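Local coordinates for protein WZI (PDB 2YNK) that binds carbohydrate as an outer membrane beta-barrel lectin and underpins assembly of the group 1 capsule in Escherichia coli, at residues A[97-102]-A[110-115]; A[128-133]-A[145-150]. All coordinates share one frame; numbering follows the deposited sequence.

Contact 1: A[97-102]-A[110-115]; sequences GLAFNN and HLQGNV
Leu-98 and Gly-113 exchange two backbone hydrogen bonds, N of Leu-98 to O of Gly-113 at 2.9 Å and N of Gly-113 to O of Leu-98 at 2.8 Å, and Phe-100 and Leu-111 form a second such pair. Between these rungs Ala-99 faces Gln-112, and beyond the second Asn-101 faces His-110, both as non-hydrogen-bonded pairs. The two segments run antiparallel, 174° apart, as the arms of a beta hairpin in the wall of the barrel.

Polar side chains gather on the face that carries Ala-99 and Asn-101. Asn-101 and His-110 lie side by side, amide and imidazole planes 26° apart, and His-110 ND1 donates to Asn-101 OD1, although the modelled length is too short to be trusted; Asn-101 ND2 is held by Ala-67 O. Gln-112 bends at chi2 (72°), and its NE2 donates to Gly-113 O at 3.0 Å from above the carbonyl plane, so this oxygen takes a second donor besides Leu-98 N.

The other face is apolar. There the Phe-100 ring and Leu-111 meet loosely, CD2 to CD1 4.3 Å, and Leu-111 also touches a bound octane, consistent with a lipid-facing surface.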
loop_
_atom_site.group_PDB
_atom_site.type_symbol
_atom_site.label_atom_id
_atom_site.label_comp_id
_atom_site.label_asym_id
_atom_site.label_seq_id
_atom_site.Cartn_x
_atom_site.Cartn_y
_atom_site.Cartn_z
ATOM N N GLY A 97 17.314 9.764 0.635
ATOM C CA GLY A 97 17.152 9.060 -0.634
ATOM C C GLY A 97 17.553 9.919 -1.810
ATOM O O GLY A 97 17.178 11.091 -1.877
ATOM N N LEU A 98 18.336 9.341 -2.723
ATOM C CA LEU A 98 18.668 9.966 -4.000
ATOM C C LEU A 98 18.192 9.054 -5.120
ATOM O O LEU A 98 18.565 7.886 -5.155
ATOM C CB LEU A 98 20.179 10.182 -4.136
ATOM C CG LEU A 98 20.912 11.021 -3.079
ATOM C CD1 LEU A 98 22.354 11.262 -3.510
ATOM C CD2 LEU A 98 20.212 12.349 -2.812
ATOM N N ALA A 99 17.375 9.585 -6.030
ATOM C CA ALA A 99 16.838 8.796 -7.139
ATOM C C ALA A 99 17.051 9.461 -8.501
ATOM O O ALA A 99 16.803 10.653 -8.665
ATOM C CB ALA A 99 15.361 8.523 -6.920
ATOM N N PHE A 100 17.512 8.671 -9.470
ATOM C CA PHE A 100 17.540 9.071 -10.869
ATOM C C PHE A 100 16.379 8.406 -11.599
ATOM O O PHE A 100 16.227 7.191 -11.532
ATOM C CB PHE A 100 18.857 8.658 -11.533
ATOM C CG PHE A 100 18.843 8.791 -13.042
ATOM C CD1 PHE A 100 18.947 10.045 -13.649
ATOM C CD2 PHE A 100 18.705 7.663 -13.861
ATOM C CE1 PHE A 100 18.927 10.167 -15.032
ATOM C CE2 PHE A 100 18.687 7.788 -15.247
ATOM C CZ PHE A 100 18.799 9.040 -15.831
ATOM N N ASN A 101 15.586 9.205 -12.309
ATOM C CA ASN A 101 14.393 8.729 -13.019
ATOM C C ASN A 101 14.467 8.951 -14.508
ATOM O O ASN A 101 14.907 9.995 -14.959
ATOM C CB ASN A 101 13.156 9.474 -12.538
ATOM C CG ASN A 101 12.627 8.943 -11.234
ATOM O OD1 ASN A 101 12.513 7.735 -11.053
ATOM N ND2 ASN A 101 12.275 9.846 -10.325
ATOM N N ASN A 102 14.009 7.969 -15.266
ATOM C CA ASN A 102 13.831 8.131 -16.693
ATOM C C ASN A 102 12.834 7.135 -17.253
ATOM O O ASN A 102 12.948 5.930 -17.028
ATOM C CB ASN A 102 15.148 7.979 -17.429
ATOM C CG ASN A 102 15.083 8.552 -18.823
ATOM O OD1 ASN A 102 14.872 7.832 -19.800
ATOM N ND2 ASN A 102 15.216 9.864 -18.914
ATOM N N HIS A 110 13.928 3.731 -12.507
ATOM C CA HIS A 110 13.986 4.449 -11.237
ATOM C C HIS A 110 15.149 3.907 -10.442
ATOM O O HIS A 110 15.047 2.846 -9.822
ATOM C CB HIS A 110 12.666 4.254 -10.496
ATOM C CG HIS A 110 12.572 4.995 -9.181
ATOM N ND1 HIS A 110 12.309 6.310 -9.107
ATOM C CD2 HIS A 110 12.685 4.546 -7.872
ATOM C CE1 HIS A 110 12.272 6.688 -7.821
ATOM N NE2 HIS A 110 12.503 5.607 -7.065
ATOM N N LEU A 111 16.284 4.596 -10.492
ATOM C CA LEU A 111 17.458 4.176 -9.737
ATOM C C LEU A 111 17.459 4.903 -8.407
ATOM O O LEU A 111 17.650 6.114 -8.358
ATOM C CB LEU A 111 18.753 4.492 -10.486
ATOM C CG LEU A 111 18.985 3.761 -11.805
ATOM C CD1 LEU A 111 20.384 4.054 -12.323
ATOM C CD2 LEU A 111 18.766 2.263 -11.640
ATOM N N GLN A 112 17.258 4.157 -7.327
ATOM C CA GLN A 112 17.099 4.744 -6.005
ATOM C C GLN A 112 18.191 4.243 -5.050
ATOM O O GLN A 112 18.437 3.045 -4.948
ATOM C CB GLN A 112 15.705 4.397 -5.478
ATOM C CG GLN A 112 15.393 4.882 -4.073
ATOM C CD GLN A 112 15.205 6.369 -4.007
ATOM O OE1 GLN A 112 14.305 6.914 -4.639
ATOM N NE2 GLN A 112 16.047 7.038 -3.233
ATOM N N GLY A 113 18.847 5.175 -4.367
ATOM C CA GLY A 113 19.784 4.852 -3.304
ATOM C C GLY A 113 19.276 5.451 -2.008
ATOM O O GLY A 113 18.752 6.563 -2.008
ATOM N N ASN A 114 19.412 4.705 -0.911
ATOM C CA ASN A 114 19.055 5.182 0.424
ATOM C C ASN A 114 20.181 4.923 1.438
ATOM O O ASN A 114 20.822 3.865 1.416
ATOM C CB ASN A 114 17.798 4.478 0.938
ATOM C CG ASN A 114 16.663 4.491 -0.051
ATOM O OD1 ASN A 114 16.145 5.548 -0.409
ATOM N ND2 ASN A 114 16.247 3.303 -0.477
ATOM N N VAL A 115 20.395 5.888 2.330
ATOM C CA VAL A 115 21.253 5.725 3.485
ATOM C C VAL A 115 20.418 6.012 4.727
ATOM O O VAL A 115 19.551 6.888 4.710
ATOM C CB VAL A 115 22.453 6.673 3.448
ATOM C CG1 VAL A 115 22.000 8.100 3.679
ATOM C CG2 VAL A 115 23.472 6.268 4.501
#

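Contact 2: A[128-133]-A[145-150]; sequences NANGAY and FGQVPQ. With OCT (N-octane), chain B.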
loop_
_atom_site.group_PDB
_atom_site.type_symbol
_atom_site.label_atom_id
_atom_site.label_comp_id
_atom_site.label_asym_id
_atom_site.label_seq_id
_atom_site.Cartn_x
_atom_site.Cartn_y
_atom_site.Cartn_z
ATOM N N ASN A 128 20.959 1.056 1.010
ATOM C CA ASN A 128 20.124 0.143 0.227
ATOM C C ASN A 128 19.495 0.764 -1.024
ATOM O O ASN A 128 19.499 1.983 -1.215
ATOM C CB ASN A 128 19.047 -0.467 1.109
ATOM C CG ASN A 128 17.894 0.465 1.332
ATOM O OD1 ASN A 128 16.971 0.481 0.547
ATOM N ND2 ASN A 128 17.936 1.245 2.400
ATOM N N ALA A 129 18.952 -0.100 -1.873
ATOM C CA ALA A 129 18.358 0.323 -3.127
ATOM C C ALA A 129 16.861 0.007 -3.176
ATOM O O ALA A 129 16.368 -0.465 -4.195
ATOM C CB ALA A 129 19.088 -0.345 -4.284
ATOM N N ASN A 130 16.153 0.264 -2.071
ATOM C CA ASN A 130 14.705 0.026 -1.983
ATOM C C ASN A 130 13.934 0.963 -2.939
ATOM O O ASN A 130 14.250 2.152 -3.085
ATOM C CB ASN A 130 14.195 0.200 -0.540
ATOM C CG ASN A 130 14.713 -0.890 0.437
ATOM O OD1 ASN A 130 14.468 -0.825 1.654
ATOM N ND2 ASN A 130 15.426 -1.882 -0.090
ATOM N N GLY A 131 12.933 0.419 -3.612
ATOM C CA GLY A 131 12.212 1.178 -4.597
ATOM C C GLY A 131 12.863 1.140 -5.964
ATOM O O GLY A 131 12.194 1.444 -6.952
ATOM N N ALA A 132 14.144 0.761 -6.042
ATOM C CA ALA A 132 14.866 0.805 -7.318
ATOM C C ALA A 132 14.326 -0.249 -8.251
ATOM O O ALA A 132 14.311 -1.418 -7.898
ATOM C CB ALA A 132 16.363 0.605 -7.129
ATOM N N TYR A 133 13.870 0.169 -9.431
ATOM C CA TYR A 133 13.479 -0.772 -10.477
ATOM C C TYR A 133 13.785 -0.227 -11.863
ATOM O O TYR A 133 14.012 0.972 -12.048
ATOM C CB TYR A 133 11.980 -1.081 -10.392
ATOM C CG TYR A 133 11.114 0.114 -10.726
ATOM C CD1 TYR A 133 10.749 0.400 -12.043
ATOM C CD2 TYR A 133 10.679 0.975 -9.728
ATOM C CE1 TYR A 133 9.970 1.512 -12.349
ATOM C CE2 TYR A 133 9.897 2.079 -10.015
ATOM C CZ TYR A 133 9.544 2.350 -11.329
ATOM O OH TYR A 133 8.774 3.462 -11.597
ATOM N N PHE A 145 11.788 -5.312 -12.967
ATOM C CA PHE A 145 12.719 -5.933 -12.029
ATOM C C PHE A 145 13.242 -4.890 -11.066
ATOM O O PHE A 145 13.560 -3.774 -11.471
ATOM C CB PHE A 145 13.907 -6.608 -12.721
ATOM C CG PHE A 145 14.837 -7.297 -11.755
ATOM C CD1 PHE A 145 14.542 -8.561 -11.267
ATOM C CD2 PHE A 145 15.983 -6.662 -11.290
ATOM C CE1 PHE A 145 15.383 -9.186 -10.351
ATOM C CE2 PHE A 145 16.822 -7.278 -10.381
ATOM C CZ PHE A 145 16.522 -8.540 -9.912
ATOM N N GLY A 146 13.347 -5.274 -9.795
ATOM C CA GLY A 146 13.829 -4.378 -8.750
ATOM C C GLY A 146 13.263 -4.693 -7.380
ATOM O O GLY A 146 12.854 -5.826 -7.101
ATOM N N GLN A 147 13.246 -3.680 -6.521
ATOM C CA GLN A 147 12.632 -3.796 -5.213
ATOM C C GLN A 147 11.448 -2.870 -5.188
ATOM O O GLN A 147 11.535 -1.765 -4.641
ATOM C CB GLN A 147 13.622 -3.441 -4.100
ATOM C CG GLN A 147 14.695 -4.497 -3.918
ATOM C CD GLN A 147 15.674 -4.200 -2.800
ATOM O OE1 GLN A 147 15.849 -3.054 -2.380
ATOM N NE2 GLN A 147 16.335 -5.242 -2.318
ATOM N N VAL A 148 10.344 -3.318 -5.793
ATOM C CA VAL A 148 9.147 -2.482 -5.914
ATOM C C VAL A 148 8.120 -2.832 -4.840
ATOM O O VAL A 148 7.695 -3.985 -4.752
ATOM C CB VAL A 148 8.472 -2.620 -7.303
ATOM C CG1 VAL A 148 7.194 -1.788 -7.361
ATOM C CG2 VAL A 148 9.440 -2.222 -8.398
ATOM N N PRO A 149 7.705 -1.837 -4.032
ATOM C CA PRO A 149 6.606 -2.080 -3.103
ATOM C C PRO A 149 5.267 -2.229 -3.812
ATOM O O PRO A 149 5.048 -1.629 -4.894
ATOM C CB PRO A 149 6.599 -0.821 -2.226
ATOM C CG PRO A 149 7.202 0.233 -3.077
ATOM C CD PRO A 149 8.243 -0.472 -3.896
ATOM N N GLN A 150 4.382 -3.008 -3.189
ATOM C CA GLN A 150 3.021 -3.203 -3.694
ATOM C C GLN A 150 1.992 -2.762 -2.663
ATOM O O GLN A 150 2.333 -2.465 -1.499
ATOM C CB GLN A 150 2.780 -4.677 -4.024
ATOM C CG GLN A 150 3.571 -5.217 -5.201
ATOM C CD GLN A 150 3.841 -6.706 -5.073
ATOM O OE1 GLN A 150 4.522 -7.157 -4.139
ATOM N NE2 GLN A 150 3.323 -7.478 -6.021
HETATM C C1 OCT B . 17.652 -0.875 -11.993
HETATM C C2 OCT B . 17.776 -2.206 -11.276
HETATM C C3 OCT B . 17.683 -2.037 -9.758
HETATM C C4 OCT B . 17.822 -3.379 -9.031
HETATM C C5 OCT B . 18.078 -3.200 -7.535
HETATM C C6 OCT B . 17.967 -4.530 -6.777
HETATM C C7 OCT B . 19.238 -4.947 -6.019
HETATM C C8 OCT B . 18.951 -5.519 -4.639
#
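The side chains of Asn-130 and Gln-147 cross obliquely, with their amide planes 54° apart, and Asn-130 ND2 donates to Gln-147 OE1 at 2.6 Å. The oxygen lies near the amide plane of Asn-130, while the nitrogen stands above the carbonyl plane of Gln-147. Gln-147 reaches this place with CG anti to its carbonyl carbon (chi1 -71°) and the chain extended beyond it. Its NE2 is held by Thr-170 OG1 and lies 3.5 Å from C8 of the octane, so one amide faces both polar neighbours and hydrocarbon. Farther along the octane, C3 is 4.0 Å from Ala-132 CB.

On the other flank, Val-148 CG2 sits 3.4 Å from Tyr-133 CB and also approaches CG and CD2 of the ring obliquely. The phenol oxygen is held by Asp-108.

Backbone bonds tie the two clusters together. Gln-147 N donates to Ala-132 O at 2.9 Å, and a weak bond runs from Gly-131 N to Gln-147 O. Gly-131 occupies the third position of a type II turn from Ala-129 to Ala-132, where its positive phi (86°) suits glycine. This turn interrupts strand 127-138, and the partner chain turns a corner at Gly-146 as it leaves strand 141-145. The contact is thus set between strand 107-116, which pairs with Tyr-133 and Asn-128, and strand 170-176, which Phe-145 and Gln-147 meet.

In the fold
Strands 107-116 and 127-138 are neighbours in the barrel wall, so the two contacts lie side by side, their centres 10 Å apart. They are stitched together by probable backbone bonds from Asn-114 to Asn-128 and from His-110 to Tyr-133. Contact 1 is a regular hairpin with a polar face and an apolar one, and its two exposed residues are apolar; contact 2 has no exposed residue among those that touch, and joins an interrupted strand to a loop through few backbone bonds and an amide pair. Neither is fully buried. Both reach the same octane, contact 1 through Leu-111 alone, contact 2 through Ala-132, Tyr-133 and Gln-147.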